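Local coordinates for protein putative glutaryl-CoA dehydrogenase (Thermus thermophilus, PDB 2EBA) that belongs to the acyl-CoA dehydrogenase family of flavoproteins and binds flavin-adenine dinucleotide in pockets shared between subunits of a four-chain assembly, at residues L31-I34 against R35-E39; C79-L82 against E83-D86; A244-G247 against I248-A252; F273-P276 against L277-Q281. One frame throughout, in Å; residues are numbered along the deposited sequence.

Contact 1: L31-I34 against R35-E39; sequences LPHI and RDWWE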
loop_
_atom_site.group_PDB
_atom_site.type_symbol
_atom_site.label_atom_id
_atom_site.label_comp_id
_atom_site.label_asym_id
_atom_site.label_seq_id
_atom_site.Cartn_x
_atom_site.Cartn_y
_atom_site.Cartn_z
ATOM N N LEU A 31 -23.194 -22.723 -11.228
ATOM C CA LEU A 31 -21.856 -22.942 -10.681
ATOM C C LEU A 31 -21.247 -24.270 -11.123
ATOM O O LEU A 31 -20.055 -24.346 -11.390
ATOM C CB LEU A 31 -21.860 -22.847 -9.161
ATOM C CG LEU A 31 -20.478 -22.541 -8.588
ATOM C CD1 LEU A 31 -20.484 -21.238 -7.817
ATOM C CD2 LEU A 31 -20.077 -23.703 -7.709
ATOM N N PRO A 32 -22.069 -25.335 -11.237
ATOM C CA PRO A 32 -21.487 -26.612 -11.662
ATOM C C PRO A 32 -20.808 -26.550 -13.031
ATOM O O PRO A 32 -20.013 -27.421 -13.362
ATOM C CB PRO A 32 -22.686 -27.561 -11.678
ATOM C CG PRO A 32 -23.564 -26.995 -10.620
ATOM C CD PRO A 32 -23.492 -25.511 -10.884
ATOM N N HIS A 33 -21.105 -25.515 -13.817
ATOM C CA HIS A 33 -20.546 -25.405 -15.162
ATOM C C HIS A 33 -19.674 -24.192 -15.437
ATOM O O HIS A 33 -18.912 -24.196 -16.395
ATOM C CB HIS A 33 -21.686 -25.410 -16.177
ATOM C CG HIS A 33 -22.753 -26.412 -15.870
ATOM N ND1 HIS A 33 -22.663 -27.732 -16.250
ATOM C CD2 HIS A 33 -23.898 -26.302 -15.157
ATOM C CE1 HIS A 33 -23.705 -28.394 -15.783
ATOM N NE2 HIS A 33 -24.470 -27.550 -15.115
ATOM N N ILE A 34 -19.785 -23.158 -14.614
ATOM C CA ILE A 34 -19.021 -21.937 -14.836
ATOM C C ILE A 34 -17.579 -22.154 -15.275
ATOM O O ILE A 34 -17.085 -21.418 -16.125
ATOM C CB ILE A 34 -19.019 -21.025 -13.603
ATOM C CG1 ILE A 34 -18.539 -19.638 -14.017
ATOM C CG2 ILE A 34 -18.114 -21.601 -12.535
ATOM C CD1 ILE A 34 -19.375 -19.042 -15.143
ATOM N N ARG A 35 -16.901 -23.141 -14.699
ATOM C CA ARG A 35 -15.520 -23.425 -15.092
ATOM C C ARG A 35 -15.493 -23.598 -16.592
ATOM O O ARG A 35 -15.017 -22.732 -17.323
ATOM C CB ARG A 35 -15.009 -24.719 -14.469
ATOM C CG ARG A 35 -13.994 -24.549 -13.366
ATOM C CD ARG A 35 -14.606 -24.840 -12.009
ATOM N NE ARG A 35 -13.710 -25.653 -11.194
ATOM C CZ ARG A 35 -14.061 -26.248 -10.057
ATOM N NH1 ARG A 35 -15.301 -26.123 -9.594
ATOM N NH2 ARG A 35 -13.168 -26.971 -9.387
ATOM N N ASP A 36 -16.014 -24.728 -17.058
ATOM C CA ASP A 36 -16.055 -25.033 -18.473
ATOM C C ASP A 36 -16.495 -23.860 -19.342
ATOM O O ASP A 36 -15.839 -23.560 -20.336
ATOM C CB ASP A 36 -16.958 -26.232 -18.691
ATOM C CG ASP A 36 -16.544 -27.417 -17.834
ATOM O OD1 ASP A 36 -15.405 -27.391 -17.305
ATOM O OD2 ASP A 36 -17.325 -28.370 -17.672
ATOM N N TRP A 37 -17.577 -23.186 -18.998
ATOM C CA TRP A 37 -17.997 -22.081 -19.840
ATOM C C TRP A 37 -16.953 -20.946 -19.906
ATOM O O TRP A 37 -16.702 -20.413 -20.993
ATOM C CB TRP A 37 -19.337 -21.532 -19.366
ATOM C CG TRP A 37 -20.462 -22.528 -19.385
ATOM C CD1 TRP A 37 -20.600 -23.640 -20.195
ATOM C CD2 TRP A 37 -21.669 -22.450 -18.617
ATOM N NE1 TRP A 37 -21.820 -24.242 -19.969
ATOM C CE2 TRP A 37 -22.497 -23.532 -19.009
ATOM C CE3 TRP A 37 -22.139 -21.562 -17.633
ATOM C CZ2 TRP A 37 -23.764 -23.751 -18.446
ATOM C CZ3 TRP A 37 -23.391 -21.781 -17.080
ATOM C CH2 TRP A 37 -24.187 -22.869 -17.485
ATOM N N TRP A 38 -16.354 -20.579 -18.767
ATOM C CA TRP A 38 -15.345 -19.517 -18.727
ATOM C C TRP A 38 -14.182 -20.008 -19.608
ATOM O O TRP A 38 -13.686 -19.286 -20.486
ATOM C CB TRP A 38 -14.854 -19.309 -17.295
ATOM C CG TRP A 38 -14.035 -18.096 -17.117
ATOM C CD1 TRP A 38 -14.487 -16.832 -16.853
ATOM C CD2 TRP A 38 -12.625 -17.983 -17.316
ATOM N NE1 TRP A 38 -13.444 -15.936 -16.872
ATOM C CE2 TRP A 38 -12.283 -16.616 -17.159
ATOM C CE3 TRP A 38 -11.606 -18.903 -17.625
ATOM C CZ2 TRP A 38 -10.979 -16.141 -17.303
ATOM C CZ3 TRP A 38 -10.309 -18.437 -17.764
ATOM C CH2 TRP A 38 -10.007 -17.062 -17.603
ATOM N N GLU A 39 -13.789 -21.256 -19.359
ATOM C CA GLU A 39 -12.707 -21.917 -20.076
ATOM C C GLU A 39 -12.908 -21.891 -21.592
ATOM O O GLU A 39 -12.007 -21.470 -22.318
ATOM C CB GLU A 39 -12.629 -23.350 -19.606
ATOM C CG GLU A 39 -11.284 -23.884 -19.341
ATOM C CD GLU A 39 -11.356 -25.194 -18.593
ATOM O OE1 GLU A 39 -12.046 -25.209 -17.528
ATOM O OE2 GLU A 39 -10.728 -26.171 -19.051
HETATM O O HOH W 1 -17.626 -24.907 -12.587
#
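His-33 and Trp-37, one turn apart on helix 31-39, meet through the histidine CB and one face of the indole. Trp-37 CB is 3.9 Å from Ile-34 O, and Trp-37 CG is 3.8 Å from His-33 O. CG sits anti to the carbonyl carbon (chi1 -60°), which turns the indole back toward His-33. Trp-37 CE2 then lies 3.5 Å from His-33 CB, a CH-pi contact over the six-membered ring. Further out, Trp-37 CH2 approaches His-33 CG at 4.1 Å. The imidazole and the six-membered ring are tilted by 23°, with centroids 5.2 Å apart, too displaced for a real stack. Trp-37 CE3 only just reaches Ile-34 CD1, at 4.5 Å. The Trp-37 ring also meets that of His-46 almost at a right angle. Trp-37 N bonds to His-33 O at 3.1 Å, almost straight at 170°. Trp-38 N bonds to Ile-34 O. Arg-35 N bonds instead to a water that also donates to Leu-31 O. Trp-38 packs on Leu-356 of helix 351-361 and on Met-205 of the second subunit. The His-33 and Trp-37 contact is thus mainly dispersive: it rests on a methylene over a pi face, not on a side-chain hydrogen bond.

Contact 2: C79-L82 against E83-D86; sequences CYEL and ERVD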
loop_
_atom_site.group_PDB
_atom_site.type_symbol
_atom_site.label_atom_id
_atom_site.label_comp_id
_atom_site.label_asym_id
_atom_site.label_seq_id
_atom_site.Cartn_x
_atom_site.Cartn_y
_atom_site.Cartn_z
ATOM N N CYS A 79 -27.552 -9.305 -7.918
ATOM C CA CYS A 79 -26.260 -9.043 -8.538
ATOM C C CYS A 79 -25.178 -9.719 -7.711
ATOM O O CYS A 79 -24.241 -10.312 -8.249
ATOM C CB CYS A 79 -26.004 -7.540 -8.614
ATOM S SG CYS A 79 -26.903 -6.748 -9.942
ATOM N N TYR A 80 -25.335 -9.628 -6.395
ATOM C CA TYR A 80 -24.423 -10.217 -5.418
ATOM C C TYR A 80 -24.237 -11.712 -5.701
ATOM O O TYR A 80 -23.120 -12.214 -5.891
ATOM C CB TYR A 80 -25.015 -10.026 -4.010
ATOM C CG TYR A 80 -24.124 -10.473 -2.877
ATOM C CD1 TYR A 80 -23.225 -9.584 -2.278
ATOM C CD2 TYR A 80 -24.141 -11.794 -2.434
ATOM C CE1 TYR A 80 -22.365 -10.001 -1.263
ATOM C CE2 TYR A 80 -23.281 -12.225 -1.423
ATOM C CZ TYR A 80 -22.397 -11.319 -0.843
ATOM O OH TYR A 80 -21.550 -11.716 0.162
ATOM N N GLU A 81 -25.362 -12.419 -5.716
ATOM C CA GLU A 81 -25.369 -13.852 -5.964
ATOM C C GLU A 81 -24.876 -14.201 -7.379
ATOM O O GLU A 81 -24.174 -15.196 -7.573
ATOM C CB GLU A 81 -26.778 -14.411 -5.719
ATOM C CG GLU A 81 -27.192 -14.424 -4.246
ATOM C CD GLU A 81 -26.184 -15.146 -3.360
ATOM O OE1 GLU A 81 -25.769 -16.265 -3.718
ATOM O OE2 GLU A 81 -25.812 -14.603 -2.303
ATOM N N LEU A 82 -25.237 -13.384 -8.361
ATOM C CA LEU A 82 -24.795 -13.620 -9.726
ATOM C C LEU A 82 -23.261 -13.561 -9.805
ATOM O O LEU A 82 -22.617 -14.518 -10.241
ATOM C CB LEU A 82 -25.406 -12.571 -10.660
ATOM C CG LEU A 82 -26.837 -12.791 -11.156
ATOM C CD1 LEU A 82 -27.363 -11.509 -11.746
ATOM C CD2 LEU A 82 -26.861 -13.894 -12.194
ATOM N N GLU A 83 -22.689 -12.442 -9.361
ATOM C CA GLU A 83 -21.245 -12.214 -9.397
ATOM C C GLU A 83 -20.485 -13.234 -8.583
ATOM O O GLU A 83 -19.379 -13.635 -8.933
ATOM C CB GLU A 83 -20.923 -10.822 -8.867
ATOM C CG GLU A 83 -19.526 -10.345 -9.208
ATOM C CD GLU A 83 -19.545 -9.071 -10.025
ATOM O OE1 GLU A 83 -20.451 -8.240 -9.784
ATOM O OE2 GLU A 83 -18.659 -8.900 -10.890
ATOM N N ARG A 84 -21.075 -13.675 -7.481
ATOM C CA ARG A 84 -20.450 -14.657 -6.621
ATOM C C ARG A 84 -20.147 -15.931 -7.441
ATOM O O ARG A 84 -19.244 -16.713 -7.116
ATOM C CB ARG A 84 -21.387 -14.976 -5.496
ATOM C CG ARG A 84 -20.930 -16.023 -4.530
ATOM C CD ARG A 84 -22.038 -16.103 -3.502
ATOM N NE ARG A 84 -22.045 -17.324 -2.708
ATOM C CZ ARG A 84 -22.375 -18.536 -3.170
ATOM N NH1 ARG A 84 -22.727 -18.717 -4.449
ATOM N NH2 ARG A 84 -22.377 -19.580 -2.345
ATOM N N VAL A 85 -20.931 -16.141 -8.491
ATOM C CA VAL A 85 -20.691 -17.298 -9.338
ATOM C C VAL A 85 -19.662 -16.845 -10.376
ATOM O O VAL A 85 -18.578 -17.416 -10.470
ATOM C CB VAL A 85 -21.967 -17.752 -10.052
ATOM C CG1 VAL A 85 -21.641 -18.906 -10.962
ATOM C CG2 VAL A 85 -23.021 -18.162 -9.036
ATOM N N ASP A 86 -20.017 -15.813 -11.144
ATOM C CA ASP A 86 -19.141 -15.257 -12.168
ATOM C C ASP A 86 -19.618 -13.869 -12.601
ATOM O O ASP A 86 -20.814 -13.661 -12.804
ATOM C CB ASP A 86 -19.099 -16.169 -13.385
ATOM C CG ASP A 86 -18.042 -15.745 -14.390
ATOM O OD1 ASP A 86 -16.857 -16.104 -14.203
ATOM O OD2 ASP A 86 -18.396 -15.032 -15.354
HETATM O O HOH W 2 -24.739 -17.469 -6.066
#
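Leu-82 O takes two backbone N-H groups, from Val-85 and from Asp-86. Asp-86 N reaches Leu-82 O at 3.0 Å, in the carbonyl plane and fairly straight at 165°. Val-85 N is 2.9 Å from Leu-82 O, comes from well above that plane and makes a more bent bond. One turn earlier, Glu-83 N bonds to Cys-79 O at 2.9 Å. Here helix 72-85 gives way to helix 87-107 in the helical N-terminal domain of the acyl-CoA dehydrogenase fold. Asp-86 is the N-cap of the second helix, its OD2 accepting from Gly-88 N, while OD1 forms a salt bridge with Arg-353. Along the first helix, Glu-81 and Arg-84 run side by side. The arginine is extended from CG to NE, which lays its guanidinium alongside the carboxylate. Glu-81 OE1 lies over one guanidinium face, 4.0 Å from Arg-84 NH1, so the salt bridge is long and no N-H points at the oxygen. Glu-81 OE1 also sits 3.7 Å from Arg-84 CD. A water donates to both Glu-81 O and OE1, and accepts a weak bond from Arg-84 NH1. The stronger charged partners lie on other helices: Arg-23 holds Glu-81 OE2, and Glu-257 holds Arg-84 NE.

Contact 3: A244-G247 against I248-A252; sequences ARFG and IAWGA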
loop_
_atom_site.group_PDB
_atom_site.type_symbol
_atom_site.label_atom_id
_atom_site.label_comp_id
_atom_site.label_asym_id
_atom_site.label_seq_id
_atom_site.Cartn_x
_atom_site.Cartn_y
_atom_site.Cartn_z
ATOM N N ALA A 244 -26.216 0.993 -13.388
ATOM C CA ALA A 244 -25.373 -0.185 -13.541
ATOM C C ALA A 244 -24.312 -0.259 -12.445
ATOM O O ALA A 244 -24.069 -1.314 -11.858
ATOM C CB ALA A 244 -24.712 -0.180 -14.921
ATOM N N ARG A 245 -23.678 0.865 -12.161
ATOM C CA ARG A 245 -22.657 0.877 -11.135
ATOM C C ARG A 245 -23.202 0.437 -9.786
ATOM O O ARG A 245 -22.486 -0.166 -8.992
ATOM C CB ARG A 245 -22.040 2.272 -11.039
ATOM C CG ARG A 245 -21.115 2.594 -12.200
ATOM C CD ARG A 245 -20.773 4.058 -12.230
ATOM N NE ARG A 245 -20.020 4.415 -13.428
ATOM C CZ ARG A 245 -19.939 5.652 -13.915
ATOM N NH1 ARG A 245 -20.574 6.652 -13.312
ATOM N NH2 ARG A 245 -19.215 5.893 -14.997
ATOM N N PHE A 246 -24.476 0.727 -9.536
ATOM C CA PHE A 246 -25.110 0.360 -8.271
ATOM C C PHE A 246 -25.104 -1.156 -8.046
ATOM O O PHE A 246 -24.719 -1.629 -6.980
ATOM C CB PHE A 246 -26.559 0.867 -8.227
ATOM C CG PHE A 246 -27.371 0.281 -7.104
ATOM C CD1 PHE A 246 -27.235 0.763 -5.808
ATOM C CD2 PHE A 246 -28.246 -0.781 -7.339
ATOM C CE1 PHE A 246 -27.956 0.198 -4.760
ATOM C CE2 PHE A 246 -28.969 -1.359 -6.303
ATOM C CZ PHE A 246 -28.827 -0.871 -5.008
ATOM N N GLY A 247 -25.563 -1.903 -9.043
ATOM C CA GLY A 247 -25.595 -3.344 -8.918
ATOM C C GLY A 247 -24.203 -3.920 -8.850
ATOM O O GLY A 247 -23.987 -4.927 -8.195
ATOM N N ILE A 248 -23.256 -3.289 -9.529
ATOM C CA ILE A 248 -21.886 -3.764 -9.522
ATOM C C ILE A 248 -21.256 -3.615 -8.136
ATOM O O ILE A 248 -20.474 -4.456 -7.713
ATOM C CB ILE A 248 -21.043 -3.009 -10.557
ATOM C CG1 ILE A 248 -21.509 -3.401 -11.966
ATOM C CG2 ILE A 248 -19.549 -3.295 -10.330
ATOM C CD1 ILE A 248 -20.893 -2.593 -13.052
ATOM N N ALA A 249 -21.596 -2.548 -7.424
ATOM C CA ALA A 249 -21.046 -2.359 -6.089
ATOM C C ALA A 249 -21.501 -3.535 -5.231
ATOM O O ALA A 249 -20.809 -3.960 -4.299
ATOM C CB ALA A 249 -21.522 -1.059 -5.499
ATOM N N TRP A 250 -22.667 -4.071 -5.561
ATOM C CA TRP A 250 -23.194 -5.204 -4.836
ATOM C C TRP A 250 -22.532 -6.495 -5.262
ATOM O O TRP A 250 -22.024 -7.227 -4.424
ATOM C CB TRP A 250 -24.687 -5.334 -5.042
ATOM C CG TRP A 250 -25.478 -4.465 -4.154
ATOM C CD1 TRP A 250 -25.888 -3.198 -4.406
ATOM C CD2 TRP A 250 -26.024 -4.823 -2.885
ATOM N NE1 TRP A 250 -26.671 -2.742 -3.379
ATOM C CE2 TRP A 250 -26.773 -3.722 -2.431
ATOM C CE3 TRP A 250 -25.953 -5.974 -2.089
ATOM C CZ2 TRP A 250 -27.462 -3.734 -1.213
ATOM C CZ3 TRP A 250 -26.629 -5.992 -0.886
ATOM C CH2 TRP A 250 -27.380 -4.875 -0.455
ATOM N N GLY A 251 -22.551 -6.783 -6.558
ATOM C CA GLY A 251 -21.942 -8.002 -7.065
ATOM C C GLY A 251 -20.487 -8.178 -6.642
ATOM O O GLY A 251 -20.051 -9.298 -6.365
ATOM N N ALA A 252 -19.739 -7.074 -6.592
ATOM C CA ALA A 252 -18.329 -7.089 -6.197
ATOM C C ALA A 252 -18.169 -7.783 -4.860
ATOM O O ALA A 252 -17.215 -8.534 -4.636
ATOM C CB ALA A 252 -17.790 -5.661 -6.106
#
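Residues 244-252 are one continuous stretch of helix 235-269, with Ile-248 N bonded to Ala-244 O at 3.2 Å and Gly-251 N to Gly-247 O at 2.9 Å. The main side-chain contact joins Phe-246 and Trp-250. The two side chains lie alongside each other and point the same way. The indole turns its pyrrole edge toward the phenyl face in an offset edge-to-face pair, with planes at 63°. Trp-250 NE1 comes to 3.3 Å from Phe-246 CZ, and Trp-250 CD1 is 3.8 Å from the same atom, over the ring near its rim. Trp-250 CD1 also meets Phe-246 O at 3.2 Å, near the indole plane. Trp-250 CG sits beside the backbone N (chi1 -83°), which leans the indole back over the phenyl face. Along the helix surface, Ile-248 folds back so that Ile-248 CG1 touches Ala-244 O at 3.3 Å. The aromatic pair packs on Ala-305 of helix 281-309, whereas Ala-249 faces Ala-321 of helix 315-340. This i to i+4 pair thus sits on a helix packed against two others, in the helical C-terminal domain of the acyl-CoA dehydrogenase fold.

Contact 4: F273-P276 against L277-Q281; sequences FGEP and LAKKQ. With FAD (flavin-adenine dinucleotide), chain K.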
loop_
_atom_site.group_PDB
_atom_site.type_symbol
_atom_site.label_atom_id
_atom_site.label_comp_id
_atom_site.label_asym_id
_atom_site.label_seq_id
_atom_site.Cartn_x
_atom_site.Cartn_y
_atom_site.Cartn_z
ATOM N N PHE A 273 5.275 -26.742 8.473
ATOM C CA PHE A 273 6.031 -26.430 9.692
ATOM C C PHE A 273 5.171 -26.596 10.862
ATOM O O PHE A 273 5.128 -25.866 11.798
ATOM C CB PHE A 273 6.583 -25.006 9.637
ATOM C CG PHE A 273 7.601 -24.862 8.603
ATOM C CD1 PHE A 273 7.316 -24.146 7.479
ATOM C CD2 PHE A 273 8.856 -25.440 8.751
ATOM C CE1 PHE A 273 8.225 -23.974 6.508
ATOM C CE2 PHE A 273 9.795 -25.282 7.777
ATOM C CZ PHE A 273 9.482 -24.535 6.644
ATOM N N GLY A 274 4.394 -27.614 10.557
ATOM C CA GLY A 274 3.348 -28.118 11.428
ATOM C C GLY A 274 2.186 -27.541 12.031
ATOM O O GLY A 274 1.910 -27.990 13.116
ATOM N N GLU A 275 1.620 -26.540 11.433
ATOM C CA GLU A 275 0.381 -26.029 11.995
ATOM C C GLU A 275 -0.340 -25.759 10.715
ATOM O O GLU A 275 0.274 -25.820 9.660
ATOM C CB GLU A 275 0.551 -24.733 12.819
ATOM C CG GLU A 275 1.619 -23.824 12.318
ATOM C CD GLU A 275 2.002 -22.829 13.397
ATOM O OE1 GLU A 275 1.662 -23.101 14.574
ATOM O OE2 GLU A 275 2.630 -21.789 13.099
ATOM N N PRO A 276 -1.641 -25.463 10.772
ATOM C CA PRO A 276 -2.359 -25.196 9.519
ATOM C C PRO A 276 -1.953 -23.871 8.914
ATOM O O PRO A 276 -1.457 -22.991 9.622
ATOM C CB PRO A 276 -3.819 -25.181 9.950
ATOM C CG PRO A 276 -3.821 -26.030 11.148
ATOM C CD PRO A 276 -2.582 -25.629 11.887
ATOM N N LEU A 277 -2.161 -23.748 7.612
ATOM C CA LEU A 277 -1.862 -22.524 6.922
ATOM C C LEU A 277 -2.717 -21.444 7.579
ATOM O O LEU A 277 -2.310 -20.285 7.652
ATOM C CB LEU A 277 -2.268 -22.730 5.513
ATOM C CG LEU A 277 -1.462 -22.217 4.300
ATOM C CD1 LEU A 277 -0.032 -21.770 4.653
ATOM C CD2 LEU A 277 -1.396 -23.342 3.262
ATOM N N ALA A 278 -3.897 -21.832 8.066
ATOM C CA ALA A 278 -4.807 -20.867 8.689
ATOM C C ALA A 278 -4.323 -20.306 10.031
ATOM O O ALA A 278 -4.880 -19.328 10.545
ATOM C CB ALA A 278 -6.177 -21.486 8.867
ATOM N N LYS A 279 -3.283 -20.917 10.593
ATOM C CA LYS A 279 -2.750 -20.472 11.875
ATOM C C LYS A 279 -1.563 -19.532 11.742
ATOM O O LYS A 279 -1.074 -19.032 12.742
ATOM C CB LYS A 279 -2.352 -21.677 12.726
ATOM C CG LYS A 279 -2.199 -21.358 14.187
ATOM C CD LYS A 279 -1.834 -22.594 14.982
ATOM C CE LYS A 279 -1.614 -22.247 16.446
ATOM N NZ LYS A 279 -1.223 -23.424 17.258
ATOM N N LYS A 280 -1.098 -19.286 10.524
ATOM C CA LYS A 280 0.030 -18.386 10.335
ATOM C C LYS A 280 -0.429 -16.934 10.361
ATOM O O LYS A 280 -1.460 -16.596 9.776
ATOM C CB LYS A 280 0.736 -18.703 9.009
ATOM C CG LYS A 280 1.330 -20.110 8.929
ATOM C CD LYS A 280 2.303 -20.362 10.058
ATOM C CE LYS A 280 3.152 -21.608 9.836
ATOM N NZ LYS A 280 2.383 -22.860 9.602
ATOM N N GLN A 281 0.337 -16.080 11.043
ATOM C CA GLN A 281 0.019 -14.660 11.182
ATOM C C GLN A 281 -0.076 -13.967 9.829
ATOM O O GLN A 281 -0.939 -13.110 9.618
ATOM C CB GLN A 281 1.070 -13.943 12.063
ATOM C CG GLN A 281 1.034 -14.363 13.551
ATOM C CD GLN A 281 1.674 -13.346 14.485
ATOM O OE1 GLN A 281 1.333 -13.303 15.680
ATOM N NE2 GLN A 281 2.611 -12.523 13.954
HETATM P PA FAD K . 1.872 -23.779 0.150
HETATM O O1A FAD K . 0.757 -24.509 0.844
HETATM O O2A FAD K . 3.323 -24.067 0.449
HETATM O O5B FAD K . 1.581 -22.194 0.329
HETATM C C5B FAD K . 0.397 -21.585 0.231
HETATM C C4B FAD K . 0.247 -20.205 0.825
HETATM O O4B FAD K . 0.824 -20.210 2.309
HETATM C C3B FAD K . 1.511 -19.337 0.292
HETATM O O3B FAD K . 1.085 -17.992 0.414
HETATM C C2B FAD K . 2.679 -19.329 1.330
HETATM O O2B FAD K . 3.297 -18.117 1.426
HETATM C C1B FAD K . 1.885 -19.436 2.592
HETATM N N9A FAD K . 2.773 -20.137 3.632
HETATM C C8A FAD K . 3.269 -21.390 3.484
HETATM N N7A FAD K . 3.989 -21.639 4.608
HETATM C C5A FAD K . 3.945 -20.499 5.454
HETATM C C6A FAD K . 4.506 -20.165 6.718
HETATM N N6A FAD K . 5.269 -21.036 7.378
HETATM N N1A FAD K . 4.234 -18.935 7.248
HETATM C C2A FAD K . 3.431 -18.025 6.576
HETATM N N3A FAD K . 2.903 -18.314 5.371
HETATM C C4A FAD K . 3.133 -19.559 4.777
HETATM N N1 FAD K . 8.575 -26.996 -7.501
HETATM C C2 FAD K . 9.725 -27.704 -7.751
HETATM O O2 FAD K . 10.317 -28.293 -6.821
HETATM N N3 FAD K . 10.224 -27.775 -9.021
HETATM C C4 FAD K . 9.592 -27.149 -10.062
HETATM O O4 FAD K . 10.074 -27.246 -11.201
HETATM C C4X FAD K . 8.404 -26.413 -9.833
HETATM N N5 FAD K . 7.729 -25.779 -10.860
HETATM C C5X FAD K . 6.556 -25.086 -10.627
HETATM C C6 FAD K . 5.873 -24.462 -11.703
HETATM C C7 FAD K . 4.660 -23.762 -11.475
HETATM C C7M FAD K . 3.993 -23.132 -12.672
HETATM C C8 FAD K . 4.118 -23.674 -10.152
HETATM C C8M FAD K . 2.829 -22.946 -9.827
HETATM C C9 FAD K . 4.796 -24.290 -9.089
HETATM C C9A FAD K . 6.027 -25.012 -9.293
HETATM N N10 FAD K . 6.722 -25.648 -8.252
HETATM C C10 FAD K . 7.891 -26.343 -8.505
HETATM C "C1'" FAD K . 6.229 -25.619 -6.873
HETATM C "C2'" FAD K . 6.304 -24.268 -6.218
HETATM O "O2'" FAD K . 7.627 -24.068 -5.742
HETATM C "C3'" FAD K . 5.257 -24.264 -5.138
HETATM O "O3'" FAD K . 4.005 -23.902 -5.722
HETATM C "C4'" FAD K . 5.553 -23.312 -3.983
HETATM O "O4'" FAD K . 6.413 -23.964 -3.043
HETATM C "C5'" FAD K . 4.282 -22.938 -3.266
HETATM O "O5'" FAD K . 3.913 -24.009 -2.426
HETATM P P FAD K . 2.497 -24.771 -2.492
HETATM O O1P FAD K . 1.877 -24.591 -3.848
HETATM O O2P FAD K . 2.700 -26.195 -2.040
HETATM O O3P FAD K . 1.605 -23.932 -1.439
HETATM O O HOH W 3 1.931 -18.945 13.694
#
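The Glu-275 carboxylate and the adenine of flavin-adenine dinucleotide are two flat groups that meet the same side chain, Lys-280. The lysine chain lies over one face of the adenine, with Lys-280 CG 3.6 Å from FAD N1A and Lys-280 CE 3.3 Å from FAD N6A. Lys-280 CE is also 3.3 Å from Glu-275 OE2. Leu-277 covers the same adenine face at its other end, where Leu-277 CD1 is 3.4 Å from FAD N9A. Phe-273 CD1 approaches FAD N6A from beyond the amino group. The segment is the connection between helices 235-269 and 281-309: a 3-10 turn at 277-279, closed by Lys-279 N to Pro-276 O, leads to Lys-280 as N-cap. Phe-385 O of the second subunit bonds to the same flavin-adenine dinucleotide, so the pocket spans two chains. Glu-275 lies between two lysines in a loose salt-bridge network. Glu-275 OE1 is 4.0 Å from Lys-279 NZ, and Glu-275 OE2 is 3.7 Å from Lys-280 NZ. Both ion pairs are long. The amine of Lys-280 bends away to Thr-272 O, through turns at chi2 and chi4. A water donates to Glu-275 OE2 at 3.0 Å and to Lys-279 O.

In the fold
Along the chain the four contacts come in series, 1 to 4. Contacts 1 and 2 belong to the N-terminal domain, on helices 31-39 and 72-85, and touch through Ile-34 and Asp-86. Contact 2 in turn touches contact 3, with centres about 10 Å apart: Cys-79 packs on Gly-247, and Glu-83 on Gly-251. Helix 72-85 therefore joins the N-terminal helices to helix 235-269 of the C-terminal domain. Contact 4 follows the far end of that long helix, its centre about 35 Å from that of contact 3. Side chains of contacts 1 to 3 come within about 10 Å of a bound flavin-adenine dinucleotide, whereas contact 4 touches one directly, in a pocket that includes the second subunit.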